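Nitrilotriacetate monooxygenase (Burkholderia pseudomallei, PDB 3SDO) probably acts as an FMN-dependent monooxygenase of the bacterial luciferase-like family, inserting oxygen from molecular oxygen into an organic substrate. Local coordinates at residues Ala85-Thr90 against Gly121-Trp126; Ser81-Leu86 against Ala114-Ile119; Asp40-Arg45 against Asn75-Ile80; Ser232-Phe237 against Thr430-Leu435; Phe56-Asp61 against Gly393-Leu398. One frame throughout, in Å; residues are numbered along the deposited sequence.

Contact 1: residues Ala85-Thr90 against Gly121-Trp126; sequences ALAVLT and GGRAGW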
# COMPACT_ATOMS: atom_id res chain seq x y z
N ALA A 85 -0.12 0.20 7.57
CA ALA A 85 0.32 -0.51 8.78
C ALA A 85 0.99 0.47 9.79
O ALA A 85 0.71 0.42 10.98
CB ALA A 85 1.26 -1.69 8.39
N LEU A 86 1.86 1.36 9.31
CA LEU A 86 2.52 2.34 10.17
C LEU A 86 1.53 3.33 10.82
O LEU A 86 1.71 3.72 11.99
CB LEU A 86 3.60 3.14 9.40
CG LEU A 86 4.87 2.37 9.03
CD1 LEU A 86 5.79 3.25 8.24
CD2 LEU A 86 5.58 1.83 10.26
N ALA A 87 0.48 3.70 10.08
CA ALA A 87 -0.53 4.67 10.53
C ALA A 87 -1.10 4.28 11.89
O ALA A 87 -1.28 5.10 12.78
CB ALA A 87 -1.66 4.75 9.51
N VAL A 88 -1.34 2.99 12.02
CA VAL A 88 -2.08 2.43 13.13
C VAL A 88 -1.16 2.22 14.37
O VAL A 88 -1.63 2.04 15.51
CB VAL A 88 -2.79 1.15 12.53
CG1 VAL A 88 -2.47 -0.08 13.29
CG2 VAL A 88 -4.25 1.44 12.27
N LEU A 89 0.14 2.29 14.16
CA LEU A 89 1.11 2.17 15.24
C LEU A 89 1.73 3.52 15.56
O LEU A 89 2.67 3.58 16.33
CB LEU A 89 2.20 1.14 14.88
CG LEU A 89 1.68 -0.28 14.61
CD1 LEU A 89 2.78 -1.22 14.10
CD2 LEU A 89 0.99 -0.90 15.92
N THR A 90 1.20 4.59 14.98
CA THR A 90 1.66 5.93 15.26
C THR A 90 0.41 6.76 15.51
O THR A 90 -0.70 6.23 15.50
CB THR A 90 2.50 6.51 14.09
OG1 THR A 90 1.75 6.48 12.85
CG2 THR A 90 3.83 5.75 13.92
N GLY A 121 -6.53 9.49 9.97
CA GLY A 121 -7.04 10.74 10.54
C GLY A 121 -6.46 11.99 9.88
O GLY A 121 -6.32 13.04 10.52
N GLY A 122 -6.15 11.89 8.59
CA GLY A 122 -5.71 13.04 7.82
C GLY A 122 -4.22 13.26 7.80
O GLY A 122 -3.75 14.41 7.89
N ARG A 123 -3.44 12.18 7.64
CA ARG A 123 -2.00 12.28 7.65
C ARG A 123 -1.32 11.79 6.37
O ARG A 123 -0.10 11.68 6.33
CB ARG A 123 -1.46 11.47 8.85
CG ARG A 123 -1.82 12.05 10.19
CD ARG A 123 -1.09 11.28 11.32
NE ARG A 123 -1.72 9.99 11.63
CZ ARG A 123 -1.08 8.87 11.96
NH1 ARG A 123 0.25 8.78 11.94
NH2 ARG A 123 -1.78 7.79 12.27
N ALA A 124 -2.10 11.50 5.33
CA ALA A 124 -1.52 10.98 4.08
C ALA A 124 -0.87 12.06 3.22
O ALA A 124 -1.31 13.22 3.19
CB ALA A 124 -2.59 10.25 3.27
N GLY A 125 0.15 11.65 2.48
CA GLY A 125 0.77 12.47 1.43
C GLY A 125 1.10 11.60 0.24
O GLY A 125 1.41 10.41 0.40
N TRP A 126 0.99 12.15 -0.97
CA TRP A 126 1.34 11.40 -2.18
C TRP A 126 2.47 12.13 -2.86
O TRP A 126 2.32 13.31 -3.21
CB TRP A 126 0.13 11.26 -3.13
CG TRP A 126 0.42 10.71 -4.52
CD1 TRP A 126 1.44 9.90 -4.88
CD2 TRP A 126 -0.36 10.93 -5.72
NE1 TRP A 126 1.36 9.60 -6.23
CE2 TRP A 126 0.27 10.23 -6.77
CE3 TRP A 126 -1.52 11.66 -6.01
CZ2 TRP A 126 -0.20 10.25 -8.08
CZ3 TRP A 126 -2.00 11.67 -7.30
CH2 TRP A 126 -1.34 10.97 -8.33

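Contact 2: residues Ser81-Leu86 against Ala114-Ile119; sequences SLLSAL and ASLDLI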
# COMPACT_ATOMS: atom_id res chain seq x y z
N SER A 81 0.58 -0.30 1.48
CA SER A 81 0.57 -1.29 2.54
C SER A 81 1.44 -0.87 3.73
O SER A 81 0.99 -0.91 4.88
CB SER A 81 1.03 -2.68 2.04
OG SER A 81 2.29 -2.64 1.38
N LEU A 82 2.68 -0.46 3.47
CA LEU A 82 3.58 -0.09 4.57
C LEU A 82 3.03 1.09 5.37
O LEU A 82 3.00 1.07 6.61
CB LEU A 82 5.00 0.21 4.04
CG LEU A 82 6.04 0.70 5.08
CD1 LEU A 82 6.28 -0.29 6.21
CD2 LEU A 82 7.36 1.05 4.37
N LEU A 83 2.57 2.13 4.67
CA LEU A 83 2.12 3.34 5.34
C LEU A 83 0.83 3.11 6.14
O LEU A 83 0.63 3.70 7.21
CB LEU A 83 1.95 4.46 4.31
CG LEU A 83 3.28 5.04 3.81
CD1 LEU A 83 3.01 6.02 2.65
CD2 LEU A 83 4.08 5.73 4.93
N SER A 84 -0.02 2.21 5.64
CA SER A 84 -1.29 1.92 6.28
C SER A 84 -1.05 1.16 7.60
O SER A 84 -1.67 1.45 8.62
CB SER A 84 -2.18 1.10 5.33
OG SER A 84 -2.55 1.84 4.18
N ALA A 85 -0.12 0.20 7.57
CA ALA A 85 0.32 -0.51 8.78
C ALA A 85 0.99 0.47 9.79
O ALA A 85 0.71 0.42 10.98
CB ALA A 85 1.26 -1.69 8.39
N LEU A 86 1.86 1.36 9.31
CA LEU A 86 2.52 2.34 10.17
C LEU A 86 1.53 3.33 10.82
O LEU A 86 1.71 3.72 11.99
CB LEU A 86 3.60 3.14 9.40
CG LEU A 86 4.87 2.37 9.03
CD1 LEU A 86 5.79 3.25 8.24
CD2 LEU A 86 5.58 1.83 10.26
N ALA A 114 -6.84 7.95 -0.43
CA ALA A 114 -7.98 8.43 0.40
C ALA A 114 -8.26 7.52 1.61
O ALA A 114 -8.61 7.99 2.69
CB ALA A 114 -9.24 8.57 -0.44
N SER A 115 -8.04 6.22 1.42
CA SER A 115 -8.28 5.23 2.47
C SER A 115 -7.18 5.34 3.52
O SER A 115 -7.46 5.35 4.72
CB SER A 115 -8.41 3.83 1.85
OG SER A 115 -8.66 2.80 2.79
N LEU A 116 -5.92 5.43 3.09
CA LEU A 116 -4.83 5.72 4.03
C LEU A 116 -5.11 7.01 4.81
O LEU A 116 -4.94 7.05 6.04
CB LEU A 116 -3.48 5.81 3.28
CG LEU A 116 -2.25 6.34 4.02
CD1 LEU A 116 -1.85 5.35 5.15
CD2 LEU A 116 -1.08 6.61 3.03
N ASP A 117 -5.57 8.04 4.11
CA ASP A 117 -5.86 9.34 4.73
C ASP A 117 -6.96 9.23 5.77
O ASP A 117 -6.86 9.84 6.84
CB ASP A 117 -6.24 10.39 3.67
CG ASP A 117 -5.80 11.83 4.03
OD1 ASP A 117 -4.90 12.04 4.86
OD2 ASP A 117 -6.37 12.76 3.44
N LEU A 118 -8.02 8.46 5.47
CA LEU A 118 -9.14 8.32 6.40
C LEU A 118 -8.74 7.47 7.63
O LEU A 118 -9.04 7.81 8.76
CB LEU A 118 -10.35 7.73 5.70
CG LEU A 118 -11.70 7.95 6.36
CD1 LEU A 118 -12.07 9.45 6.37
CD2 LEU A 118 -12.77 7.13 5.63
N ILE A 119 -8.04 6.36 7.38
CA ILE A 119 -7.60 5.48 8.46
C ILE A 119 -6.68 6.22 9.42
O ILE A 119 -6.76 6.03 10.65
CB ILE A 119 -6.88 4.23 7.91
CG1 ILE A 119 -7.90 3.31 7.22
CG2 ILE A 119 -6.14 3.48 9.07
CD1 ILE A 119 -7.29 2.23 6.27

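Contact 3: residues Asp40-Arg45 against Asn75-Ile80; sequences DFYVDR and NRFEPI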
# COMPACT_ATOMS: atom_id res chain seq x y z
N ASP A 40 9.07 -4.25 11.75
CA ASP A 40 9.30 -3.67 13.07
C ASP A 40 10.39 -2.59 13.08
O ASP A 40 10.31 -1.65 13.86
CB ASP A 40 9.66 -4.75 14.06
CG ASP A 40 8.49 -5.66 14.43
OD1 ASP A 40 7.31 -5.37 14.10
OD2 ASP A 40 8.79 -6.69 15.03
N PHE A 41 11.40 -2.74 12.24
CA PHE A 41 12.40 -1.67 12.07
C PHE A 41 11.78 -0.37 11.59
O PHE A 41 12.08 0.70 12.17
CB PHE A 41 13.49 -2.11 11.11
CG PHE A 41 14.53 -1.05 10.84
CD1 PHE A 41 15.50 -0.77 11.78
CD2 PHE A 41 14.51 -0.35 9.65
CE1 PHE A 41 16.48 0.19 11.52
CE2 PHE A 41 15.50 0.61 9.39
CZ PHE A 41 16.46 0.88 10.33
N TYR A 42 10.93 -0.41 10.56
CA TYR A 42 10.22 0.79 10.13
C TYR A 42 9.35 1.41 11.25
O TYR A 42 9.32 2.63 11.38
CB TYR A 42 9.35 0.56 8.89
CG TYR A 42 10.12 0.36 7.60
CD1 TYR A 42 10.61 -0.90 7.27
CD2 TYR A 42 10.31 1.39 6.70
CE1 TYR A 42 11.30 -1.12 6.11
CE2 TYR A 42 11.02 1.17 5.52
CZ TYR A 42 11.48 -0.08 5.22
OH TYR A 42 12.16 -0.31 4.05
N VAL A 43 8.70 0.58 12.07
CA VAL A 43 7.91 1.07 13.19
C VAL A 43 8.79 1.81 14.22
O VAL A 43 8.46 2.89 14.68
CB VAL A 43 7.13 -0.05 13.92
CG1 VAL A 43 6.38 0.55 15.14
CG2 VAL A 43 6.13 -0.76 12.97
N ASP A 44 9.91 1.20 14.56
CA ASP A 44 10.85 1.81 15.49
C ASP A 44 11.36 3.17 15.00
O ASP A 44 11.31 4.16 15.75
CB ASP A 44 12.01 0.85 15.74
CG ASP A 44 13.10 1.46 16.58
OD1 ASP A 44 13.12 1.21 17.78
OD2 ASP A 44 13.93 2.21 16.04
N ARG A 45 11.77 3.23 13.74
CA ARG A 45 12.24 4.47 13.14
C ARG A 45 11.13 5.52 13.00
O ARG A 45 11.35 6.69 13.29
CB ARG A 45 12.92 4.21 11.82
CG ARG A 45 14.13 3.28 11.89
CD ARG A 45 15.30 3.88 12.60
NE ARG A 45 15.21 3.78 14.05
CZ ARG A 45 16.05 4.35 14.91
NH1 ARG A 45 15.87 4.18 16.22
NH2 ARG A 45 17.09 5.05 14.47
N ASN A 75 14.76 -5.35 -2.76
CA ASN A 75 13.70 -5.83 -1.86
C ASN A 75 13.30 -4.73 -0.91
O ASN A 75 14.11 -4.26 -0.10
CB ASN A 75 14.16 -7.08 -1.08
CG ASN A 75 13.23 -8.27 -1.25
OD1 ASN A 75 12.46 -8.63 -0.35
ND2 ASN A 75 13.32 -8.91 -2.40
N ARG A 76 12.05 -4.31 -1.02
CA ARG A 76 11.49 -3.23 -0.24
C ARG A 76 10.00 -3.47 -0.09
O ARG A 76 9.43 -4.26 -0.86
CB ARG A 76 11.73 -1.87 -0.93
CG ARG A 76 11.16 -1.77 -2.33
CD ARG A 76 11.84 -0.69 -3.22
NE ARG A 76 11.72 0.66 -2.67
CZ ARG A 76 12.44 1.72 -3.05
NH1 ARG A 76 12.27 2.87 -2.44
NH2 ARG A 76 13.36 1.63 -4.02
N PHE A 77 9.39 -2.77 0.87
CA PHE A 77 7.95 -2.81 1.04
C PHE A 77 7.29 -1.97 -0.04
O PHE A 77 7.94 -1.13 -0.69
CB PHE A 77 7.53 -2.31 2.45
CG PHE A 77 7.83 -3.29 3.56
CD1 PHE A 77 7.17 -4.52 3.62
CD2 PHE A 77 8.75 -3.00 4.54
CE1 PHE A 77 7.44 -5.44 4.66
CE2 PHE A 77 9.01 -3.88 5.58
CZ PHE A 77 8.36 -5.11 5.64
N GLU A 78 6.01 -2.22 -0.27
CA GLU A 78 5.21 -1.38 -1.14
C GLU A 78 4.56 -0.27 -0.28
O GLU A 78 4.17 -0.52 0.87
CB GLU A 78 4.18 -2.26 -1.88
CG GLU A 78 3.25 -1.51 -2.79
CD GLU A 78 2.13 -0.81 -2.06
OE1 GLU A 78 1.70 -1.29 -0.98
OE2 GLU A 78 1.67 0.22 -2.59
N PRO A 79 4.48 0.99 -0.80
CA PRO A 79 4.13 2.11 0.10
C PRO A 79 2.73 2.17 0.71
O PRO A 79 2.62 2.53 1.87
CB PRO A 79 4.37 3.35 -0.76
CG PRO A 79 5.39 2.90 -1.78
CD PRO A 79 4.94 1.49 -2.10
N ILE A 80 1.67 1.85 -0.03
CA ILE A 80 0.31 1.94 0.54
C ILE A 80 0.18 0.96 1.71
O ILE A 80 -0.31 1.34 2.78
CB ILE A 80 -0.79 1.70 -0.49
CG1 ILE A 80 -0.78 2.79 -1.55
CG2 ILE A 80 -2.19 1.58 0.19
CD1 ILE A 80 -1.19 4.17 -1.03
O HOH W 1 10.22 -0.21 2.04

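Contact 4: residues Ser232-Phe237 against Thr430-Leu435; sequences SADAVF and TLRDHL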
# COMPACT_ATOMS: atom_id res chain seq x y z
N SER A 232 0.98 22.65 -9.01
CA SER A 232 0.23 21.55 -8.35
C SER A 232 0.82 20.95 -7.07
O SER A 232 0.13 20.18 -6.41
CB SER A 232 -0.05 20.42 -9.36
OG SER A 232 1.15 19.71 -9.71
N ALA A 233 2.04 21.29 -6.68
CA ALA A 233 2.60 20.69 -5.45
C ALA A 233 2.30 21.52 -4.20
O ALA A 233 2.26 22.75 -4.27
CB ALA A 233 4.10 20.51 -5.60
N ASP A 234 2.12 20.84 -3.07
CA ASP A 234 2.08 21.47 -1.74
C ASP A 234 3.47 21.53 -1.12
O ASP A 234 3.75 22.40 -0.29
CB ASP A 234 1.17 20.68 -0.80
CG ASP A 234 -0.25 20.62 -1.30
OD1 ASP A 234 -0.82 21.69 -1.55
OD2 ASP A 234 -0.80 19.51 -1.43
N ALA A 235 4.32 20.58 -1.51
CA ALA A 235 5.66 20.47 -0.96
C ALA A 235 6.56 19.87 -2.04
O ALA A 235 6.13 19.00 -2.78
CB ALA A 235 5.67 19.59 0.28
N VAL A 236 7.77 20.39 -2.15
CA VAL A 236 8.68 20.02 -3.19
C VAL A 236 10.00 19.69 -2.56
O VAL A 236 10.48 20.42 -1.70
CB VAL A 236 8.85 21.18 -4.20
CG1 VAL A 236 9.76 20.76 -5.36
CG2 VAL A 236 7.47 21.65 -4.72
N PHE A 237 10.59 18.59 -2.97
CA PHE A 237 11.90 18.27 -2.49
C PHE A 237 12.94 18.12 -3.59
O PHE A 237 12.64 18.26 -4.78
CB PHE A 237 11.85 17.10 -1.52
CG PHE A 237 11.32 15.84 -2.09
CD1 PHE A 237 12.19 14.89 -2.61
CD2 PHE A 237 9.97 15.59 -2.07
CE1 PHE A 237 11.69 13.67 -3.12
CE2 PHE A 237 9.47 14.41 -2.58
CZ PHE A 237 10.34 13.45 -3.12
N THR A 430 -3.39 16.95 11.77
CA THR A 430 -3.20 16.50 10.39
C THR A 430 -1.80 16.83 9.86
O THR A 430 -1.09 17.64 10.43
CB THR A 430 -4.23 17.18 9.47
OG1 THR A 430 -3.98 18.58 9.43
CG2 THR A 430 -5.72 16.93 9.94
N LEU A 431 -1.45 16.22 8.73
CA LEU A 431 -0.24 16.59 8.02
C LEU A 431 -0.25 18.07 7.58
O LEU A 431 0.71 18.79 7.82
CB LEU A 431 0.03 15.68 6.82
CG LEU A 431 1.37 15.95 6.10
CD1 LEU A 431 2.53 16.08 7.12
CD2 LEU A 431 1.66 14.81 5.06
N ARG A 432 -1.34 18.53 6.98
CA ARG A 432 -1.51 19.98 6.70
C ARG A 432 -1.23 20.85 7.95
O ARG A 432 -0.45 21.80 7.89
CB ARG A 432 -2.88 20.27 6.09
CG ARG A 432 -3.00 19.71 4.66
CD ARG A 432 -4.31 20.10 3.95
NE ARG A 432 -4.41 19.31 2.74
CZ ARG A 432 -3.83 19.63 1.59
NH1 ARG A 432 -3.18 20.77 1.45
NH2 ARG A 432 -3.90 18.79 0.57
N ASP A 433 -1.85 20.50 9.08
CA ASP A 433 -1.61 21.22 10.34
C ASP A 433 -0.12 21.31 10.71
O ASP A 433 0.37 22.39 11.11
CB ASP A 433 -2.30 20.52 11.52
CG ASP A 433 -3.81 20.62 11.50
OD1 ASP A 433 -4.40 21.51 10.83
OD2 ASP A 433 -4.41 19.77 12.21
N HIS A 434 0.59 20.19 10.62
CA HIS A 434 2.01 20.16 10.96
C HIS A 434 2.79 21.11 10.07
O HIS A 434 3.71 21.78 10.53
CB HIS A 434 2.65 18.77 10.75
CG HIS A 434 2.06 17.69 11.58
ND1 HIS A 434 1.36 17.93 12.75
CD2 HIS A 434 2.07 16.34 11.41
CE1 HIS A 434 0.93 16.78 13.24
NE2 HIS A 434 1.37 15.80 12.47
N LEU A 435 2.46 21.10 8.78
CA LEU A 435 3.20 21.87 7.79
C LEU A 435 2.71 23.31 7.69
O LEU A 435 3.29 24.09 6.94
CB LEU A 435 3.15 21.20 6.40
CG LEU A 435 3.71 19.77 6.31
CD1 LEU A 435 3.61 19.22 4.88
CD2 LEU A 435 5.17 19.71 6.84
O HOH W 2 -3.37 19.44 -2.09

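Contact 5: residues Phe56-Asp61 against Gly393-Leu398; sequences FAFIAD and GFMLGL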
# COMPACT_ATOMS: atom_id res chain seq x y z
N PHE A 56 6.79 14.34 9.11
CA PHE A 56 6.32 13.23 8.26
C PHE A 56 7.42 12.20 8.02
O PHE A 56 8.61 12.52 8.08
CB PHE A 56 5.71 13.73 6.92
CG PHE A 56 6.65 14.48 6.06
CD1 PHE A 56 6.88 15.82 6.29
CD2 PHE A 56 7.36 13.85 5.03
CE1 PHE A 56 7.78 16.53 5.49
CE2 PHE A 56 8.25 14.55 4.25
CZ PHE A 56 8.48 15.88 4.48
N ALA A 57 7.00 10.95 7.80
CA ALA A 57 7.84 9.89 7.28
C ALA A 57 7.54 9.78 5.78
O ALA A 57 6.37 9.84 5.39
CB ALA A 57 7.54 8.54 8.00
N PHE A 58 8.59 9.63 4.98
CA PHE A 58 8.51 9.54 3.53
C PHE A 58 9.06 8.18 3.06
O PHE A 58 10.18 7.79 3.42
CB PHE A 58 9.25 10.72 2.87
CG PHE A 58 9.41 10.60 1.37
CD1 PHE A 58 8.35 10.23 0.56
CD2 PHE A 58 10.63 10.85 0.77
CE1 PHE A 58 8.50 10.11 -0.83
CE2 PHE A 58 10.80 10.73 -0.62
CZ PHE A 58 9.74 10.36 -1.42
N ILE A 59 8.23 7.46 2.32
CA ILE A 59 8.55 6.17 1.74
C ILE A 59 8.65 6.38 0.25
O ILE A 59 7.64 6.57 -0.44
CB ILE A 59 7.47 5.12 2.06
CG1 ILE A 59 7.32 4.96 3.58
CG2 ILE A 59 7.83 3.74 1.45
CD1 ILE A 59 8.63 4.55 4.30
N ALA A 60 9.90 6.43 -0.23
CA ALA A 60 10.23 6.49 -1.64
C ALA A 60 9.94 5.12 -2.25
O ALA A 60 9.69 4.16 -1.55
CB ALA A 60 11.73 6.86 -1.84
N ASP A 61 9.96 5.04 -3.57
CA ASP A 61 9.59 3.79 -4.21
C ASP A 61 10.27 3.53 -5.55
O ASP A 61 10.79 4.47 -6.18
CB ASP A 61 8.08 3.75 -4.40
CG ASP A 61 7.54 2.34 -4.50
OD1 ASP A 61 8.02 1.47 -3.73
OD2 ASP A 61 6.65 2.13 -5.35
N GLY A 393 12.34 23.86 5.17
CA GLY A 393 12.44 22.66 5.96
C GLY A 393 13.38 21.72 5.24
O GLY A 393 13.92 22.10 4.19
N PHE A 394 13.59 20.53 5.78
CA PHE A 394 14.50 19.57 5.18
C PHE A 394 13.93 18.16 5.12
O PHE A 394 13.23 17.73 6.02
CB PHE A 394 15.81 19.52 5.94
CG PHE A 394 16.53 20.82 5.97
CD1 PHE A 394 17.34 21.18 4.91
CD2 PHE A 394 16.39 21.69 7.04
CE1 PHE A 394 18.01 22.42 4.92
CE2 PHE A 394 17.04 22.91 7.05
CZ PHE A 394 17.87 23.26 5.98
N MET A 395 14.26 17.45 4.06
CA MET A 395 14.02 16.01 3.95
C MET A 395 15.28 15.29 4.42
O MET A 395 16.31 15.33 3.73
CB MET A 395 13.70 15.66 2.50
CG MET A 395 13.25 14.22 2.27
SD MET A 395 11.51 13.93 2.67
CE MET A 395 10.62 14.85 1.37
N LEU A 396 15.22 14.61 5.56
CA LEU A 396 16.37 13.90 6.10
C LEU A 396 16.54 12.58 5.39
O LEU A 396 15.65 11.73 5.45
CB LEU A 396 16.21 13.69 7.60
CG LEU A 396 16.02 14.97 8.39
CD1 LEU A 396 15.34 14.67 9.73
CD2 LEU A 396 17.38 15.67 8.58
N GLY A 397 17.67 12.43 4.70
CA GLY A 397 18.05 11.19 4.03
C GLY A 397 19.33 10.71 4.65
O GLY A 397 20.41 10.94 4.10
N LEU A 398 19.22 10.04 5.80
CA LEU A 398 20.42 9.73 6.58
C LEU A 398 21.14 8.52 5.99
O LEU A 398 20.51 7.55 5.60
CB LEU A 398 20.08 9.51 8.05
CG LEU A 398 19.59 10.82 8.69
CD1 LEU A 398 18.52 10.57 9.72
CD2 LEU A 398 20.78 11.64 9.23

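Contact 1: residues Ala85-Thr90 against Gly121-Trp126
R123 reaches from the loop just before strand 124-129 to the C-terminal end of helix 79-88 and meets it with the rim of its guanidinium group. Two nitrogens divide the work: NH2 gives a hydrogen bond to the backbone O of A87 at 2.8 Å, and NH1 gives one to OG1 of T90 at 2.9 Å. Both acceptors lie close to the guanidinium plane, so the flat group meets the helix end edge-on. The bond to T90 is nearly straight (170°), that to A87 more bent (152°). The chain bends at chi3 (-78°), which swings the guanidinium toward the helix end. T90 OG1 also donates to L86 O at 2.9 Å, arriving above the carbonyl plane from the face opposite L89 N; the threonine thus joins the arginine to the last helical turn. R123 NE bonds to S120 O, and NH1 bonds to I93 O as well as to T90, so all three nitrogens are engaged and the rotation of the buried group is fixed. The arginine, bonded to a carbonyl and a hydroxyl, joins the end of helix 79-88 to the loop that follows the Schellman motif at G121 and enters strand 124-129 of the TIM-barrel fold.

Contact 2: residues Ser81-Leu86 against Ala114-Ile119
L116 lays its two methyl groups over the turn of helix 79-88 that holds L83 and S84, in a helix-to-helix contact on the outer layer of the TIM barrel. CD2 meets the L83 side chain, 3.9 Å from its CB, with L83 CD1 slightly farther off. The two leucines cross at a slant, branch against stem. The other methyl, CD1, turns to the backbone and lies 3.6 Å from the L83 O. With CG of L116 trans to its own backbone N (chi1 170°), the fork projects from helix 106-119 straight at its neighbour, and the helices come close: the CA atoms of S84 and L116 are 5.7 Å apart. No hydrogen bond crosses between the segments, and the packing is wholly by van der Waals contact. L116 CD1 also lies 3.7 Å from S84 CA, while the S84 hydroxyl bonds to I80 O within its own helix. On the same two helices S81 and S115 hydrogen-bond to S115 and S81 of the second subunit, so the pair also forms part of the dimer interface. Beside the leucine fork, S84 OG lies in van der Waals contact with L116 CD1 at 3.7 Å.

Contact 3: residues Asp40-Arg45 against Asn75-Ile80
Y42 and F77 meet as an aromatic pair, offset edge-to-face, with the F77 edge turned to the Y42 face. Their ring centroids are 5.4 Å apart and the planes stand at 74°. The closest approach, 3.5 Å, joins Y42 CE1 to F77 CD2, and F77 CE2 lies almost as near to the same tyrosine carbon. In both residues CG stands trans to the carbonyl carbon (chi1 -71° and -74°), a setting that aims each ring at the other segment, and the side chains run past each other in opposite directions.

The polar link is indirect. A water donates to Y42 OH at 2.8 Å and accepts from F77 N at 2.9 Å, bridging the phenol to the backbone beside the ring contact; the phenol also bonds to S36 O. Within the second segment, E78 occupies the N-cap of helix 79-88 and its OE2 accepts from I80 N at 3.0 Å, so the chain passes from the aromatic contact directly into a capped helix start.

The pair joins helix 39-51 to the loop that leads into helix 79-88. L82 of that helix packs on the Y42 ring and on the F77 side chain at CB, while S115, on helix 106-119 of the second subunit, packs on F77.

Contact 4: residues Ser232-Phe237 against Thr430-Leu435
The short C-terminal helix 431-435 is fastened here to the approach of strand 235-238, one of the parallel strands of the TIM barrel, through an acid-base pair bridged by water. D234, just ahead of the strand, and R432, in the helix's first turn, meet at a slant, the carboxylate and guanidinium planes nearly perpendicular (89°). D234 OD2 stands 3.8 Å from R432 NH2, a long salt bridge without a direct hydrogen bond. The water between them completes the link: it donates to D234 OD2 at 2.7 Å and accepts from R432 NH2 at 2.8 Å, lying near the guanidinium plane at its edge. The R432 chain is extended from CG to NE, which carries the charged group from the helix surface to the acid.

Each partner is also held from outside. D234 OD2 accepts from I216 N of the adjacent strand, and R432 NH2 donates to Q213 O, so both charged groups are tied to the chain around strand 215-218 as well as to each other. The environment is buried, where the opposite charge and these backbone partners would help to keep both groups ionised.

The start of the helix is closed by a capping box. D433 N donates to T430 OG1 at 2.9 Å, and T430 N returns the bond to D433 OD2 at 3.0 Å, approaching that oxygen from above the carboxylate plane. One turn on, H434 has T430 O 3.3 Å above its ring plane, over the ring centre.

Contact 5: residues Phe56-Asp61 against Gly393-Leu398
Strands 56-59 and 393-396 flank strand 11-15 in the parallel barrel sheet, and with the CA atoms of F58 and M395 8.5 Å apart they make no backbone hydrogen bonds to each other; the contact is made by side chains alone. M395 carries the contact. Its CG is trans to the backbone N (chi1 -173°), and further bends at chi2 and chi3 fold the thioether in among the aromatic rings. SD lies 3.7 Å from F56 CE2 and also 3.7 Å from F58 CD2, so one sulfur serves two Met-aromatic contacts. Neither is a plain face-on stack: the sulfur stands 4.9 Å from the F56 ring centroid, 72° off the ring normal, and 4.8 Å from that of F58, 58° off. The terminal methyl, CE, comes to the rim of the F56 ring near its plane. Both phenylalanines cross the methionine chain at about a right angle.

F217 and F237 from other strands meet the rings of F56 and F58, extending the aromatic cluster through the barrel interior, and F58 also touches T98, a predicted FMN-binding residue. D61, at the end of the first segment, is another, and it forms a salt bridge with R111 of the second subunit. The chemistry is apolar throughout: a polarisable sulfur set obliquely to both rings gives dispersion contacts, with no hydrogen bond across the segments to dictate a single direction of approach.

All five contacts are buried, but they occupy different layers. Contact 5 lies near the chain's centre, inside the barrel, and is sulfur-aromatic; contact 4 joins the same sheet to a C-terminal helix through charges and water, and F237 of its first segment packs on M395 of contact 5. Contacts 1, 2 and 3 share helix 79-88 or the loop entering it, on the outer side, and all three touch the second subunit. Their chemistry differs along that helix: aromatic and water-bridged at its start, leucine packing in the middle, arginine hydrogen bonds at its end. Contact 1 also meets contact 4, where G122 O probably accepts from L431 N.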